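Local coordinates for protein beta-lactamase/D-alanine Carboxypeptidase (Yersinia pestis, PDB 3RJU) that probably acts as a serine beta-lactamase or D-alanine carboxypeptidase, cleaving beta-lactam rings or D-alanyl peptide ends by way of an acyl-enzyme, at residues S62-L75 with Y159-L171. Numbering follows the deposited sequence.
Sequences SITKLMTSEIMVKL and YSNLAYDLLADAL. With CIT (citric acid), chain B.
Lys65 reaches across to segment 159-171 and lays its aliphatic chain over one face of the Tyr164 ring, CG standing 3.7 Å from the ring centroid and 14° off its normal. The chain runs extended to CE and bends at its last torsion (chi4 65°), which carries NZ to Asn161 OD1 at 2.7 Å. That bond is nearly in line with the C=O bond (167°). NZ also donates to Tyr159 OH at 2.9 Å. Ser62 OG and Ser226 O lie at bonding distance from NZ as well and share its hydrogens. At the far rim of Tyr164, Ser69 OG donates to the phenol OH, which is also bonded to Ala112 O; Thr68 CB meets the CD1-CE1 edge in plane. Farther along, the packing is apolar and interlocked, with the helix axes 10.1 Å apart at closest approach. Thr68 enters a hole of Tyr164, Leu167, Ala168 and Leu171, CG2 lying 3.8 Å from Leu167 CD2; its OG1 bonds to Gly225 O. Leu171 returns the knob among Thr68, Ile71, Met72 and Leu75, its CD1 3.9 Å from Met72 CB. The Ser62 end is more open: Tyr159 and Asn161 are partly exposed, and citrate occupies the pocket. Its O3 accepts from Ser62 OG at 2.6 Å, while O6 lies over one face of the Tyr159 ring, towards its rim. This Ser-x-x-Lys and Tyr-x-Asn arrangement matches class C beta-lactamases and related carboxypeptidases, consistent with Ser62 as nucleophile and with Lys65 and Tyr159 sharing in proton transfer.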
loop_
_atom_site.group_PDB
_atom_site.type_symbol
_atom_site.label_atom_id
_atom_site.label_comp_id
_atom_site.label_asym_id
_atom_site.label_seq_id
_atom_site.Cartn_x
_atom_site.Cartn_y
_atom_site.Cartn_z
ATOM N N SER A 62 -2.752 -1.889 -3.155
ATOM C CA SER A 62 -1.363 -2.084 -2.702
ATOM C C SER A 62 -0.866 -1.140 -1.598
ATOM O O SER A 62 0.278 -1.255 -1.143
ATOM C CB SER A 62 -0.395 -2.095 -3.890
ATOM O OG SER A 62 -0.679 -3.197 -4.738
ATOM N N ILE A 63 -1.698 -0.206 -1.146
ATOM C CA ILE A 63 -1.351 0.505 0.088
ATOM C C ILE A 63 -1.182 -0.557 1.193
ATOM O O ILE A 63 -0.443 -0.360 2.169
ATOM C CB ILE A 63 -2.438 1.562 0.486
ATOM C CG1 ILE A 63 -2.622 2.608 -0.625
ATOM C CG2 ILE A 63 -2.081 2.247 1.773
ATOM C CD1 ILE A 63 -1.375 3.367 -0.991
ATOM N N THR A 64 -1.846 -1.699 0.997
ATOM C CA THR A 64 -1.718 -2.866 1.879
ATOM C C THR A 64 -0.251 -3.200 2.149
ATOM O O THR A 64 0.109 -3.546 3.275
ATOM C CB THR A 64 -2.385 -4.115 1.248
ATOM O OG1 THR A 64 -3.801 -3.911 1.167
ATOM C CG2 THR A 64 -2.114 -5.381 2.095
ATOM N N LYS A 65 0.598 -3.088 1.128
ATOM C CA LYS A 65 2.016 -3.447 1.284
ATOM C C LYS A 65 2.716 -2.616 2.354
ATOM O O LYS A 65 3.614 -3.117 3.035
ATOM C CB LYS A 65 2.747 -3.281 -0.043
ATOM C CG LYS A 65 2.289 -4.261 -1.115
ATOM C CD LYS A 65 3.121 -4.136 -2.377
ATOM C CE LYS A 65 2.793 -5.219 -3.406
ATOM N NZ LYS A 65 1.388 -5.106 -3.928
ATOM N N LEU A 66 2.311 -1.358 2.516
ATOM C CA LEU A 66 2.900 -0.510 3.575
ATOM C C LEU A 66 2.584 -1.053 4.960
ATOM O O LEU A 66 3.387 -0.944 5.888
ATOM C CB LEU A 66 2.399 0.935 3.468
ATOM C CG LEU A 66 2.604 1.615 2.104
ATOM C CD1 LEU A 66 2.118 3.066 2.196
ATOM C CD2 LEU A 66 4.075 1.531 1.699
HETATM N N MSE A 67 1.402 -1.637 5.103
HETATM C CA MSE A 67 1.031 -2.253 6.376
HETATM C C MSE A 67 1.767 -3.583 6.603
HETATM O O MSE A 67 2.139 -3.901 7.726
HETATM C CB MSE A 67 -0.491 -2.423 6.463
HETATM C CG MSE A 67 -1.203 -1.070 6.445
HETATM SE SE MSE A 67 -3.107 -1.153 6.634
HETATM C CE MSE A 67 -3.516 0.726 6.216
ATOM N N THR A 68 1.963 -4.364 5.550
ATOM C CA THR A 68 2.763 -5.585 5.680
ATOM C C THR A 68 4.169 -5.231 6.139
ATOM O O THR A 68 4.694 -5.837 7.069
ATOM C CB THR A 68 2.831 -6.340 4.358
ATOM O OG1 THR A 68 1.501 -6.406 3.811
ATOM C CG2 THR A 68 3.381 -7.750 4.567
ATOM N N SER A 69 4.784 -4.238 5.503
ATOM C CA SER A 69 6.113 -3.802 5.955
ATOM C C SER A 69 6.095 -3.214 7.363
ATOM O O SER A 69 7.040 -3.411 8.139
ATOM C CB SER A 69 6.747 -2.842 4.943
ATOM O OG SER A 69 7.264 -3.603 3.856
ATOM N N GLU A 70 5.017 -2.507 7.709
ATOM C CA GLU A 70 4.863 -1.995 9.071
ATOM C C GLU A 70 4.909 -3.135 10.092
ATOM O O GLU A 70 5.621 -3.069 11.097
ATOM C CB GLU A 70 3.535 -1.233 9.238
ATOM C CG GLU A 70 3.274 -0.854 10.713
ATOM C CD GLU A 70 2.105 0.072 10.944
ATOM O OE1 GLU A 70 1.328 0.260 10.029
ATOM O OE2 GLU A 70 1.949 0.583 12.086
ATOM N N ILE A 71 4.133 -4.179 9.833
ATOM C CA ILE A 71 4.122 -5.351 10.697
ATOM C C ILE A 71 5.495 -6.011 10.772
ATOM O O ILE A 71 5.946 -6.380 11.864
ATOM C CB ILE A 71 3.013 -6.338 10.279
ATOM C CG1 ILE A 71 1.649 -5.692 10.553
ATOM C CG2 ILE A 71 3.143 -7.685 11.022
ATOM C CD1 ILE A 71 0.479 -6.446 9.961
HETATM N N MSE A 72 6.172 -6.153 9.635
HETATM C CA MSE A 72 7.525 -6.702 9.647
HETATM C C MSE A 72 8.448 -5.861 10.540
HETATM O O MSE A 72 9.187 -6.392 11.368
HETATM C CB MSE A 72 8.098 -6.782 8.236
HETATM C CG MSE A 72 9.506 -7.372 8.190
HETATM SE SE MSE A 72 10.280 -7.253 6.405
HETATM C CE MSE A 72 10.295 -5.306 6.243
ATOM N N VAL A 73 8.398 -4.543 10.382
ATOM C CA VAL A 73 9.254 -3.657 11.171
ATOM C C VAL A 73 8.920 -3.760 12.668
ATOM O O VAL A 73 9.820 -3.813 13.521
ATOM C CB VAL A 73 9.148 -2.207 10.648
ATOM C CG1 VAL A 73 9.711 -1.203 11.641
ATOM C CG2 VAL A 73 9.842 -2.097 9.294
ATOM N N LYS A 74 7.632 -3.805 13.000
ATOM C CA LYS A 74 7.253 -3.941 14.396
ATOM C C LYS A 74 7.692 -5.281 14.984
ATOM O O LYS A 74 8.252 -5.326 16.094
ATOM C CB LYS A 74 5.759 -3.697 14.582
ATOM C CG LYS A 74 5.415 -2.228 14.379
ATOM C CD LYS A 74 3.946 -1.974 14.449
ATOM C CE LYS A 74 3.688 -0.499 14.715
ATOM N NZ LYS A 74 2.234 -0.247 14.709
ATOM N N LEU A 75 7.508 -6.366 14.229
ATOM C CA LEU A 75 7.964 -7.676 14.706
ATOM C C LEU A 75 9.491 -7.743 14.835
ATOM O O LEU A 75 10.018 -8.434 15.711
ATOM C CB LEU A 75 7.455 -8.805 13.795
ATOM C CG LEU A 75 5.951 -9.081 13.868
ATOM C CD1 LEU A 75 5.586 -10.179 12.862
ATOM C CD2 LEU A 75 5.518 -9.474 15.266
ATOM N N TYR A 159 8.419 -5.349 -9.252
ATOM C CA TYR A 159 7.284 -5.232 -8.347
ATOM C C TYR A 159 6.565 -6.566 -8.272
ATOM O O TYR A 159 6.255 -7.174 -9.307
ATOM C CB TYR A 159 6.339 -4.190 -8.898
ATOM C CG TYR A 159 5.193 -3.841 -8.003
ATOM C CD1 TYR A 159 5.358 -2.913 -6.973
ATOM C CD2 TYR A 159 3.936 -4.417 -8.181
ATOM C CE1 TYR A 159 4.306 -2.551 -6.147
ATOM C CE2 TYR A 159 2.870 -4.070 -7.354
ATOM C CZ TYR A 159 3.055 -3.127 -6.344
ATOM O OH TYR A 159 2.003 -2.757 -5.540
ATOM N N SER A 160 6.274 -7.007 -7.053
ATOM C CA SER A 160 5.663 -8.316 -6.862
ATOM C C SER A 160 4.566 -8.318 -5.798
ATOM O O SER A 160 4.742 -7.799 -4.686
ATOM C CB SER A 160 6.729 -9.374 -6.545
ATOM O OG SER A 160 6.121 -10.626 -6.298
ATOM N N ASN A 161 3.421 -8.870 -6.183
ATOM C CA ASN A 161 2.356 -9.208 -5.255
ATOM C C ASN A 161 2.645 -10.525 -4.543
ATOM O O ASN A 161 2.553 -10.596 -3.309
ATOM C CB ASN A 161 1.030 -9.254 -6.001
ATOM C CG ASN A 161 0.627 -7.877 -6.509
ATOM O OD1 ASN A 161 0.873 -6.875 -5.840
ATOM N ND2 ASN A 161 0.008 -7.819 -7.687
ATOM N N LEU A 162 3.010 -11.544 -5.323
ATOM C CA LEU A 162 3.369 -12.848 -4.768
ATOM C C LEU A 162 4.358 -12.725 -3.600
ATOM O O LEU A 162 4.147 -13.306 -2.534
ATOM C CB LEU A 162 3.995 -13.714 -5.850
ATOM C CG LEU A 162 4.572 -15.048 -5.391
ATOM C CD1 LEU A 162 3.466 -15.896 -4.727
ATOM C CD2 LEU A 162 5.208 -15.780 -6.585
ATOM N N ALA A 163 5.448 -11.992 -3.809
ATOM C CA ALA A 163 6.465 -11.853 -2.779
ATOM C C ALA A 163 5.906 -11.245 -1.488
ATOM O O ALA A 163 6.304 -11.638 -0.387
ATOM C CB ALA A 163 7.662 -11.034 -3.311
ATOM N N TYR A 164 5.007 -10.266 -1.622
ATOM C CA TYR A 164 4.413 -9.616 -0.464
ATOM C C TYR A 164 3.437 -10.518 0.303
ATOM O O TYR A 164 3.333 -10.421 1.529
ATOM C CB TYR A 164 3.752 -8.280 -0.841
ATOM C CG TYR A 164 4.577 -7.103 -0.388
ATOM C CD1 TYR A 164 4.385 -6.551 0.869
ATOM C CD2 TYR A 164 5.591 -6.578 -1.199
ATOM C CE1 TYR A 164 5.150 -5.491 1.318
ATOM C CE2 TYR A 164 6.373 -5.515 -0.759
ATOM C CZ TYR A 164 6.136 -4.970 0.504
ATOM O OH TYR A 164 6.889 -3.919 0.962
ATOM N N ASP A 165 2.733 -11.404 -0.405
ATOM C CA ASP A 165 1.888 -12.364 0.301
ATOM C C ASP A 165 2.737 -13.447 0.987
ATOM O O ASP A 165 2.427 -13.870 2.110
ATOM C CB ASP A 165 0.825 -12.921 -0.640
ATOM C CG ASP A 165 -0.158 -11.855 -1.050
ATOM O OD1 ASP A 165 -0.608 -11.132 -0.130
ATOM O OD2 ASP A 165 -0.441 -11.715 -2.264
ATOM N N LEU A 166 3.820 -13.868 0.335
ATOM C CA LEU A 166 4.775 -14.748 1.016
ATOM C C LEU A 166 5.336 -14.076 2.279
ATOM O O LEU A 166 5.548 -14.735 3.284
ATOM C CB LEU A 166 5.916 -15.185 0.091
ATOM C CG LEU A 166 5.498 -16.131 -1.048
ATOM C CD1 LEU A 166 6.623 -16.285 -2.073
ATOM C CD2 LEU A 166 5.059 -17.504 -0.519
ATOM N N LEU A 167 5.588 -12.774 2.216
ATOM C CA LEU A 167 6.047 -12.039 3.389
ATOM C C LEU A 167 5.012 -12.113 4.510
ATOM O O LEU A 167 5.352 -12.385 5.671
ATOM C CB LEU A 167 6.345 -10.582 3.038
ATOM C CG LEU A 167 6.792 -9.675 4.182
ATOM C CD1 LEU A 167 8.028 -10.229 4.906
ATOM C CD2 LEU A 167 7.051 -8.256 3.654
ATOM N N ALA A 168 3.745 -11.877 4.175
ATOM C CA ALA A 168 2.689 -11.947 5.184
ATOM C C ALA A 168 2.653 -13.338 5.786
ATOM O O ALA A 168 2.526 -13.473 6.999
ATOM C CB ALA A 168 1.322 -11.599 4.589
ATOM N N ASP A 169 2.796 -14.363 4.942
ATOM C CA ASP A 169 2.810 -15.754 5.418
ATOM C C ASP A 169 3.944 -15.956 6.438
ATOM O O ASP A 169 3.772 -16.623 7.482
ATOM C CB ASP A 169 3.031 -16.740 4.268
ATOM C CG ASP A 169 1.934 -16.683 3.191
ATOM O OD1 ASP A 169 0.814 -16.172 3.445
ATOM O OD2 ASP A 169 2.204 -17.169 2.071
ATOM N N ALA A 170 5.113 -15.411 6.115
ATOM C CA ALA A 170 6.284 -15.583 6.964
ATOM C C ALA A 170 6.071 -14.884 8.300
ATOM O O ALA A 170 6.411 -15.421 9.360
ATOM C CB ALA A 170 7.526 -15.027 6.258
ATOM N N LEU A 171 5.510 -13.677 8.245
ATOM C CA LEU A 171 5.278 -12.896 9.450
ATOM C C LEU A 171 4.284 -13.602 10.375
ATOM O O LEU A 171 4.468 -13.642 11.602
ATOM C CB LEU A 171 4.777 -11.503 9.091
ATOM C CG LEU A 171 5.759 -10.664 8.270
ATOM C CD1 LEU A 171 5.129 -9.304 7.948
ATOM C CD2 LEU A 171 7.099 -10.476 9.023
HETATM C C1 CIT B . -1.096 -1.543 -11.923
HETATM O O1 CIT B . -2.339 -1.359 -11.976
HETATM O O2 CIT B . -0.620 -2.504 -12.544
HETATM C C2 CIT B . -0.186 -0.628 -11.139
HETATM C C3 CIT B . 0.099 -1.226 -9.756
HETATM O O7 CIT B . 0.833 -2.460 -9.946
HETATM C C4 CIT B . -1.202 -1.523 -9.006
HETATM C C5 CIT B . -0.947 -2.088 -7.622
HETATM O O3 CIT B . -1.795 -1.991 -6.713
HETATM O O4 CIT B . 0.140 -2.670 -7.377
HETATM C C6 CIT B . 0.968 -0.254 -8.985
HETATM O O5 CIT B . 0.459 0.782 -8.513
HETATM O O6 CIT B . 2.202 -0.493 -8.860
#